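Putative N-acetylmuramoyl-L-alanine amidase (Enterococcus phage phiM1EF22, PDB 7D55) is the tetrameric cell-binding domain of a phage endolysin, which probably docks the lytic enzyme on the enterococcal cell wall. Local coordinates at the interface of chains A and B. Residues are numbered along the deposited sequence; one frame, centred on the assembly and turned at random. Chains: chain A/B, Putative N-acetylmuramoyl-L-alanine amidase.

The four contacts are neighbouring patches of one interface between two copies of the domain. Contacts 1 and 3 lie about 6 Å apart between the centres of their C-alpha atoms and share A:Tyr2, A:Phe27 and B:Asn29. Contacts 2 and 4, also about 6 Å apart, both use B:Thr77 and B:Val78. B:Val78 is shared by contacts 2, 3 and 4, so the C-terminal end of helix 71-78 borders all three. Contacts 1 and 4 lie about 12 Å apart. The 29-31 loop faces its own copy in contact 3, whereas contacts 1, 2 and 4 pair unlike elements, and the interface is not an exact two-fold.

Contact 1: the interface of chains A and B. Residues chain A 2, 27, 49, 52; chain B 1, 29.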
loop_
_atom_site.group_PDB
_atom_site.type_symbol
_atom_site.label_atom_id
_atom_site.label_comp_id
_atom_site.label_asym_id
_atom_site.label_seq_id
_atom_site.Cartn_x
_atom_site.Cartn_y
_atom_site.Cartn_z
ATOM N N TYR A 2 4.634 -2.786 -8.423
ATOM C CA TYR A 2 4.240 -4.181 -8.350
ATOM C C TYR A 2 5.157 -4.984 -9.252
ATOM O O TYR A 2 5.644 -4.484 -10.269
ATOM C CB TYR A 2 2.812 -4.355 -8.851
ATOM C CG TYR A 2 1.801 -3.602 -8.030
ATOM C CD1 TYR A 2 1.187 -4.198 -6.936
ATOM C CD2 TYR A 2 1.470 -2.284 -8.342
ATOM C CE1 TYR A 2 0.271 -3.506 -6.174
ATOM C CE2 TYR A 2 0.552 -1.584 -7.584
ATOM C CZ TYR A 2 -0.043 -2.201 -6.501
ATOM O OH TYR A 2 -0.963 -1.517 -5.740
ATOM N N PHE A 27 5.092 -12.331 -5.272
ATOM C CA PHE A 27 4.367 -11.127 -5.651
ATOM C C PHE A 27 4.800 -10.005 -4.720
ATOM O O PHE A 27 4.725 -10.142 -3.495
ATOM C CB PHE A 27 2.859 -11.360 -5.510
ATOM C CG PHE A 27 2.035 -10.114 -5.633
ATOM C CD1 PHE A 27 2.123 -9.322 -6.769
ATOM C CD2 PHE A 27 1.127 -9.766 -4.638
ATOM C CE1 PHE A 27 1.351 -8.178 -6.893
ATOM C CE2 PHE A 27 0.348 -8.630 -4.752
ATOM C CZ PHE A 27 0.454 -7.836 -5.890
ATOM N N TYR A 49 -3.966 -6.257 -12.438
ATOM C CA TYR A 49 -2.985 -5.243 -12.801
ATOM C C TYR A 49 -3.292 -4.667 -14.179
ATOM O O TYR A 49 -3.265 -3.446 -14.378
ATOM C CB TYR A 49 -1.571 -5.825 -12.756
ATOM C CG TYR A 49 -0.495 -4.797 -13.019
ATOM C CD1 TYR A 49 -0.198 -4.389 -14.311
ATOM C CD2 TYR A 49 0.215 -4.228 -11.969
ATOM C CE1 TYR A 49 0.775 -3.443 -14.562
ATOM C CE2 TYR A 49 1.196 -3.286 -12.211
ATOM C CZ TYR A 49 1.471 -2.904 -13.514
ATOM O OH TYR A 49 2.437 -1.975 -13.774
ATOM N N ASN A 52 -6.219 -2.282 -14.205
ATOM C CA ASN A 52 -5.910 -0.985 -13.620
ATOM C C ASN A 52 -5.021 -0.154 -14.529
ATOM O O ASN A 52 -5.228 1.055 -14.669
ATOM C CB ASN A 52 -5.209 -1.188 -12.284
ATOM C CG ASN A 52 -6.182 -1.377 -11.150
ATOM O OD1 ASN A 52 -6.657 -0.405 -10.568
ATOM N ND2 ASN A 52 -6.500 -2.624 -10.838
ATOM N N MET B 1 -3.004 -1.466 -7.834
ATOM C CA MET B 1 -3.850 -2.647 -7.978
ATOM C C MET B 1 -5.046 -2.599 -7.049
ATOM O O MET B 1 -4.974 -3.015 -5.894
ATOM C CB MET B 1 -3.058 -3.921 -7.720
ATOM C CG MET B 1 -2.276 -4.383 -8.928
ATOM S SD MET B 1 -1.499 -5.959 -8.605
ATOM C CE MET B 1 -2.944 -6.990 -8.368
ATOM N N ASN B 29 -6.941 -3.580 -2.240
ATOM C CA ASN B 29 -6.004 -2.486 -2.492
ATOM C C ASN B 29 -4.603 -2.991 -2.826
ATOM O O ASN B 29 -3.632 -2.233 -2.723
ATOM C CB ASN B 29 -5.954 -1.540 -1.290
ATOM C CG ASN B 29 -5.595 -2.265 -0.003
ATOM O OD1 ASN B 29 -5.052 -3.368 -0.034
ATOM N ND2 ASN B 29 -5.904 -1.655 1.132
HETATM O O HOH W 1 -0.902 -1.863 -3.244
#
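B:Met1 lays its side chain between A:Tyr2, A:Phe27 and A:Tyr49, and most of the contact is apolar. Its CG methylene sits over the centre of one face of the A:Tyr2 ring, 3.9 Å from the centroid, in a CH-pi contact. CB lies off the rim near CE1 and CZ, while SD reaches CD1 of A:Tyr2 at 3.6 Å. From the opposite direction A:Phe27 brings its CZ to the sulfur, 3.8 Å from SD of B:Met1. A:Tyr49 stands roughly perpendicular to the methionine and touches CG with CD2. The extended CB-CG step (chi2 -175°) puts SD between CD1 of A:Tyr2 and CZ of A:Phe27. At the margin the amide of A:Asn52 packs against CA of B:Met1. The polar part gathers at the A:Tyr2 hydroxyl. The backbone N of B:Met1, which begins the chain, gives a weak hydrogen bond to OH of A:Tyr2 at 2.9 Å, from well above the plane of the phenol ring. Both A:Tyr2 and B:Met1 are poorly ordered, so fine details here deserve caution. A water also links the subunits, lying 2.5 Å from OH of A:Tyr2 and 2.8 Å from the backbone O of B:Asn29.

Contact 2: the interface of chains A and B. Residues chain A 41, 44-45; chain B 74-75, 77-78.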
loop_
_atom_site.group_PDB
_atom_site.type_symbol
_atom_site.label_atom_id
_atom_site.label_comp_id
_atom_site.label_asym_id
_atom_site.label_seq_id
_atom_site.Cartn_x
_atom_site.Cartn_y
_atom_site.Cartn_z
ATOM N N GLU A 41 -3.491 -17.896 -8.963
ATOM C CA GLU A 41 -3.102 -16.722 -8.189
ATOM C C GLU A 41 -2.310 -15.758 -9.053
ATOM O O GLU A 41 -2.521 -14.538 -9.010
ATOM C CB GLU A 41 -2.266 -17.130 -6.978
ATOM C CG GLU A 41 -3.062 -17.775 -5.880
ATOM C CD GLU A 41 -2.194 -18.492 -4.862
ATOM O OE1 GLU A 41 -2.696 -19.460 -4.253
ATOM O OE2 GLU A 41 -1.024 -18.092 -4.664
ATOM N N VAL A 44 -4.793 -14.099 -11.571
ATOM C CA VAL A 44 -5.670 -13.052 -11.053
ATOM C C VAL A 44 -4.886 -11.763 -10.820
ATOM O O VAL A 44 -5.396 -10.663 -11.059
ATOM C CB VAL A 44 -6.443 -13.533 -9.806
ATOM C CG1 VAL A 44 -5.591 -13.406 -8.552
ATOM C CG2 VAL A 44 -7.757 -12.767 -9.661
ATOM N N ILE A 45 -3.631 -11.875 -10.372
ATOM C CA ILE A 45 -2.781 -10.695 -10.215
ATOM C C ILE A 45 -2.574 -10.017 -11.563
ATOM O O ILE A 45 -2.690 -8.787 -11.689
ATOM C CB ILE A 45 -1.430 -11.091 -9.592
ATOM C CG1 ILE A 45 -1.595 -11.511 -8.129
ATOM C CG2 ILE A 45 -0.418 -9.941 -9.715
ATOM C CD1 ILE A 45 -0.367 -12.234 -7.590
ATOM N N ARG B 74 -8.534 -16.996 -5.074
ATOM C CA ARG B 74 -7.157 -16.746 -5.483
ATOM C C ARG B 74 -6.702 -15.362 -5.048
ATOM O O ARG B 74 -5.586 -15.195 -4.538
ATOM C CB ARG B 74 -7.041 -16.880 -7.001
ATOM C CG ARG B 74 -7.618 -18.158 -7.588
ATOM C CD ARG B 74 -6.989 -19.415 -6.994
ATOM N NE ARG B 74 -7.583 -20.622 -7.562
ATOM C CZ ARG B 74 -7.283 -21.858 -7.176
ATOM N NH1 ARG B 74 -6.395 -22.056 -6.207
ATOM N NH2 ARG B 74 -7.879 -22.897 -7.748
ATOM N N LEU B 75 -7.549 -14.355 -5.251
ATOM C CA LEU B 75 -7.189 -12.996 -4.864
ATOM C C LEU B 75 -6.974 -12.899 -3.363
ATOM O O LEU B 75 -6.022 -12.259 -2.905
ATOM C CB LEU B 75 -8.282 -12.020 -5.303
ATOM C CG LEU B 75 -8.022 -10.575 -4.886
ATOM C CD1 LEU B 75 -6.673 -10.118 -5.451
ATOM C CD2 LEU B 75 -9.130 -9.650 -5.351
ATOM N N THR B 77 -5.976 -15.154 -1.361
ATOM C CA THR B 77 -4.732 -15.787 -0.941
ATOM C C THR B 77 -3.552 -14.834 -1.089
ATOM O O THR B 77 -2.671 -14.789 -0.222
ATOM C CB THR B 77 -4.494 -17.067 -1.744
ATOM O OG1 THR B 77 -5.602 -17.959 -1.546
ATOM C CG2 THR B 77 -3.229 -17.744 -1.278
ATOM N N VAL B 78 -3.523 -14.055 -2.171
ATOM C CA VAL B 78 -2.406 -13.144 -2.393
ATOM C C VAL B 78 -2.581 -11.796 -1.702
ATOM O O VAL B 78 -1.581 -11.108 -1.450
ATOM C CB VAL B 78 -2.081 -12.988 -3.890
ATOM C CG1 VAL B 78 -1.720 -14.342 -4.488
ATOM C CG2 VAL B 78 -3.244 -12.369 -4.633
HETATM O O HOH W 2 -5.270 -19.978 -4.126
#
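This is a helix-on-helix packing patch of the tetramer, in which one face of helix 39-53 of chain A lies against helix 71-78 of chain B and helps join the two subunits. A:Glu41 does much of the work with its carbon chain. With CG anti to the carbonyl carbon (chi1 -74°) and the chain extended, the carboxylate is carried out to B:Thr77, while CB and CG pass alongside B:Val78. A:Glu41 and B:Val78 run antiparallel alongside each other, CB of the glutamate meeting CG1 of the valine at 3.8 Å. Against B:Thr77 the glutamate lies crosswise, and its OE1 is 3.5 Å from the methyl CG2. A water ties the polar ends together: it sits 2.6 Å from OE1 of A:Glu41 and 3.1 Å from NH1 of B:Arg74, in plane at the guanidinium edge, with OG1 of B:Thr77 at longer range. The two opposite charges are thus bridged rather than joined directly, and their attraction would probably add some hold.

One turn further along, A:Ile45 meets B:Val78 obliquely, with CG1 4.0 Å from CG2. A:Val44 rests its CG1 methyl on the backbone of B:Leu75 and on CB of B:Arg74. In the fold, A:Glu41 lies near the start of the long helix 39-53, whereas B:Thr77 and B:Val78 close the short helix 71-78.

Contact 3: the interface of chains A and B. Residues chain A 2, 27, 29, 31; chain B 29-31, 78-79.
A:Asn29 points its side-chain amide across to the B:Gly30 carbonyl, and the other groups are arranged round that bond. Its ND2 donates to O of B:Gly30 over 2.8 Å, nearly straight at 160° at the hydrogen. The acceptor lies close to the amide plane of A:Asn29, although the donor is tilted 29° from the glycine carbonyl plane. The amide's rotation is fixed within its own chain, where OD1 of A:Asn29 accepts the backbone N of A:Val31 at 2.9 Å. This becomes possible because CG lies between the backbone N and the carbonyl carbon (chi1 57°), folding the amide back over its own loop. B:Asn29 adopts nearly the same shape and takes the N of B:Val31 in the same way. The ring of A:Phe27 turns its CE2 edge atom towards the same glycine oxygen, 3.9 Å from O of B:Gly30. Beside the amide, the two copies of Val31 cross at about a right angle, CG2 of A:Val31 lying 4.1 Å from CG2 of B:Val31. CG2 of B:Val31 also packs on ND2 of A:Asn29. In both chains this asparagine loop joins strand 22-28 to strand 33-36, so the two copies of one turn meet here with unlike roles.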
loop_
_atom_site.group_PDB
_atom_site.type_symbol
_atom_site.label_atom_id
_atom_site.label_comp_id
_atom_site.label_asym_id
_atom_site.label_seq_id
_atom_site.Cartn_x
_atom_site.Cartn_y
_atom_site.Cartn_z
ATOM N N TYR A 2 4.634 -2.786 -8.423
ATOM C CA TYR A 2 4.240 -4.181 -8.350
ATOM C C TYR A 2 5.157 -4.984 -9.252
ATOM O O TYR A 2 5.644 -4.484 -10.269
ATOM C CB TYR A 2 2.812 -4.355 -8.851
ATOM C CG TYR A 2 1.801 -3.602 -8.030
ATOM C CD1 TYR A 2 1.187 -4.198 -6.936
ATOM C CD2 TYR A 2 1.470 -2.284 -8.342
ATOM C CE1 TYR A 2 0.271 -3.506 -6.174
ATOM C CE2 TYR A 2 0.552 -1.584 -7.584
ATOM C CZ TYR A 2 -0.043 -2.201 -6.501
ATOM O OH TYR A 2 -0.963 -1.517 -5.740
ATOM N N PHE A 27 5.092 -12.331 -5.272
ATOM C CA PHE A 27 4.367 -11.127 -5.651
ATOM C C PHE A 27 4.800 -10.005 -4.720
ATOM O O PHE A 27 4.725 -10.142 -3.495
ATOM C CB PHE A 27 2.859 -11.360 -5.510
ATOM C CG PHE A 27 2.035 -10.114 -5.633
ATOM C CD1 PHE A 27 2.123 -9.322 -6.769
ATOM C CD2 PHE A 27 1.127 -9.766 -4.638
ATOM C CE1 PHE A 27 1.351 -8.178 -6.893
ATOM C CE2 PHE A 27 0.348 -8.630 -4.752
ATOM C CZ PHE A 27 0.454 -7.836 -5.890
ATOM N N ASN A 29 4.123 -5.958 -3.792
ATOM C CA ASN A 29 3.162 -4.868 -3.950
ATOM C C ASN A 29 3.728 -3.527 -3.488
ATOM O O ASN A 29 2.963 -2.587 -3.231
ATOM C CB ASN A 29 1.859 -5.184 -3.211
ATOM C CG ASN A 29 2.088 -5.463 -1.736
ATOM O OD1 ASN A 29 3.161 -5.176 -1.205
ATOM N ND2 ASN A 29 1.095 -6.050 -1.077
ATOM N N VAL A 31 4.935 -2.995 -0.648
ATOM C CA VAL A 31 4.900 -3.070 0.807
ATOM C C VAL A 31 5.550 -4.355 1.310
ATOM O O VAL A 31 6.372 -4.333 2.228
ATOM C CB VAL A 31 3.454 -2.933 1.339
ATOM C CG1 VAL A 31 3.432 -3.033 2.853
ATOM C CG2 VAL A 31 2.812 -1.629 0.870
ATOM N N ASN B 29 -6.941 -3.580 -2.240
ATOM C CA ASN B 29 -6.004 -2.486 -2.492
ATOM C C ASN B 29 -4.603 -2.991 -2.826
ATOM O O ASN B 29 -3.632 -2.233 -2.723
ATOM C CB ASN B 29 -5.954 -1.540 -1.290
ATOM C CG ASN B 29 -5.595 -2.265 -0.003
ATOM O OD1 ASN B 29 -5.052 -3.368 -0.034
ATOM N ND2 ASN B 29 -5.904 -1.655 1.132
ATOM N N GLY B 30 -4.477 -4.263 -3.199
ATOM C CA GLY B 30 -3.190 -4.872 -3.466
ATOM C C GLY B 30 -2.436 -5.318 -2.235
ATOM O O GLY B 30 -1.435 -6.042 -2.365
ATOM N N VAL B 31 -2.878 -4.907 -1.049
ATOM C CA VAL B 31 -2.292 -5.318 0.215
ATOM C C VAL B 31 -3.225 -6.251 0.970
ATOM O O VAL B 31 -2.811 -7.310 1.446
ATOM C CB VAL B 31 -1.916 -4.093 1.079
ATOM C CG1 VAL B 31 -1.333 -4.545 2.415
ATOM C CG2 VAL B 31 -0.930 -3.199 0.341
ATOM N N VAL B 78 -3.523 -14.055 -2.171
ATOM C CA VAL B 78 -2.406 -13.144 -2.393
ATOM C C VAL B 78 -2.581 -11.796 -1.702
ATOM O O VAL B 78 -1.581 -11.108 -1.450
ATOM C CB VAL B 78 -2.081 -12.988 -3.890
ATOM C CG1 VAL B 78 -1.720 -14.342 -4.488
ATOM C CG2 VAL B 78 -3.244 -12.369 -4.633
ATOM N N CYS B 79 -3.815 -11.403 -1.392
ATOM C CA CYS B 79 -4.118 -10.169 -0.664
ATOM C C CYS B 79 -5.065 -10.555 0.461
ATOM O O CYS B 79 -6.293 -10.502 0.297
ATOM C CB CYS B 79 -4.767 -9.137 -1.579
ATOM S SG CYS B 79 -3.722 -8.635 -2.938
HETATM O O HOH W 3 -0.902 -1.863 -3.244
#

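Contact 4: the interface of chains A and B. Residues chain A 34; chain B 77-78, 80.
Strand 33-36 of chain A sends A:Arg34 across to the segment of chain B where helix 71-78 ends and runs on to B:Pro80. The guanidinium of A:Arg34 presents one face to the edge of the B:Pro80 ring, which stands steeply on it, with CG 3.4 Å above its plane and over its centre. CZ of A:Arg34 is 3.5 Å from CG of B:Pro80, and CD of the proline lies on the same face, above the side between NE and NH2. The two side chains come from opposite directions, and the pyrrolidine ring points its CG and CD methylenes at the guanidinium. The arginine leaves its strand with CG anti to the backbone N (chi1 -165°), stays extended to CD and then bends at chi3 (-68°), and the near-perpendicular chi4 (-85°) turns the guanidinium face to the proline. The same course carries its aliphatic part over the last turn of the helix, where CD comes 3.4 Å from O of B:Val78 and also touches the backbone O of B:Thr77. Carbonyl oxygens at a helix C-terminus would tend to favour a positively charged neighbour, and the arginine probably gains from this placement. A polar link runs through water: NE of A:Arg34 lies 3.1 Å from the water, which is in plane at the guanidinium edge, and the water in turn is 2.6 Å from O of B:Val78.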
loop_
_atom_site.group_PDB
_atom_site.type_symbol
_atom_site.label_atom_id
_atom_site.label_comp_id
_atom_site.label_asym_id
_atom_site.label_seq_id
_atom_site.Cartn_x
_atom_site.Cartn_y
_atom_site.Cartn_z
ATOM N N ARG A 34 5.128 -11.695 -1.165
ATOM C CA ARG A 34 4.329 -12.821 -0.717
ATOM C C ARG A 34 4.426 -13.938 -1.737
ATOM O O ARG A 34 4.470 -13.685 -2.945
ATOM C CB ARG A 34 2.868 -12.410 -0.572
ATOM C CG ARG A 34 2.064 -13.396 0.222
ATOM C CD ARG A 34 0.615 -12.938 0.371
ATOM N NE ARG A 34 0.460 -11.745 1.203
ATOM C CZ ARG A 34 0.373 -11.758 2.537
ATOM N NH1 ARG A 34 0.466 -12.900 3.209
ATOM N NH2 ARG A 34 0.206 -10.628 3.205
ATOM N N THR B 77 -5.976 -15.154 -1.361
ATOM C CA THR B 77 -4.732 -15.787 -0.941
ATOM C C THR B 77 -3.552 -14.834 -1.089
ATOM O O THR B 77 -2.671 -14.789 -0.222
ATOM C CB THR B 77 -4.494 -17.067 -1.744
ATOM O OG1 THR B 77 -5.602 -17.959 -1.546
ATOM C CG2 THR B 77 -3.229 -17.744 -1.278
ATOM N N VAL B 78 -3.523 -14.055 -2.171
ATOM C CA VAL B 78 -2.406 -13.144 -2.393
ATOM C C VAL B 78 -2.581 -11.796 -1.702
ATOM O O VAL B 78 -1.581 -11.108 -1.450
ATOM C CB VAL B 78 -2.081 -12.988 -3.890
ATOM C CG1 VAL B 78 -1.720 -14.342 -4.488
ATOM C CG2 VAL B 78 -3.244 -12.369 -4.633
ATOM N N PRO B 80 -4.530 -10.980 1.605
ATOM C CA PRO B 80 -5.369 -11.619 2.627
ATOM C C PRO B 80 -6.480 -10.714 3.144
ATOM O O PRO B 80 -6.340 -9.491 3.225
ATOM C CB PRO B 80 -4.373 -11.954 3.736
ATOM C CG PRO B 80 -3.081 -12.162 3.008
ATOM C CD PRO B 80 -3.093 -11.125 1.898
HETATM O O HOH W 4 0.330 -9.434 -0.869
#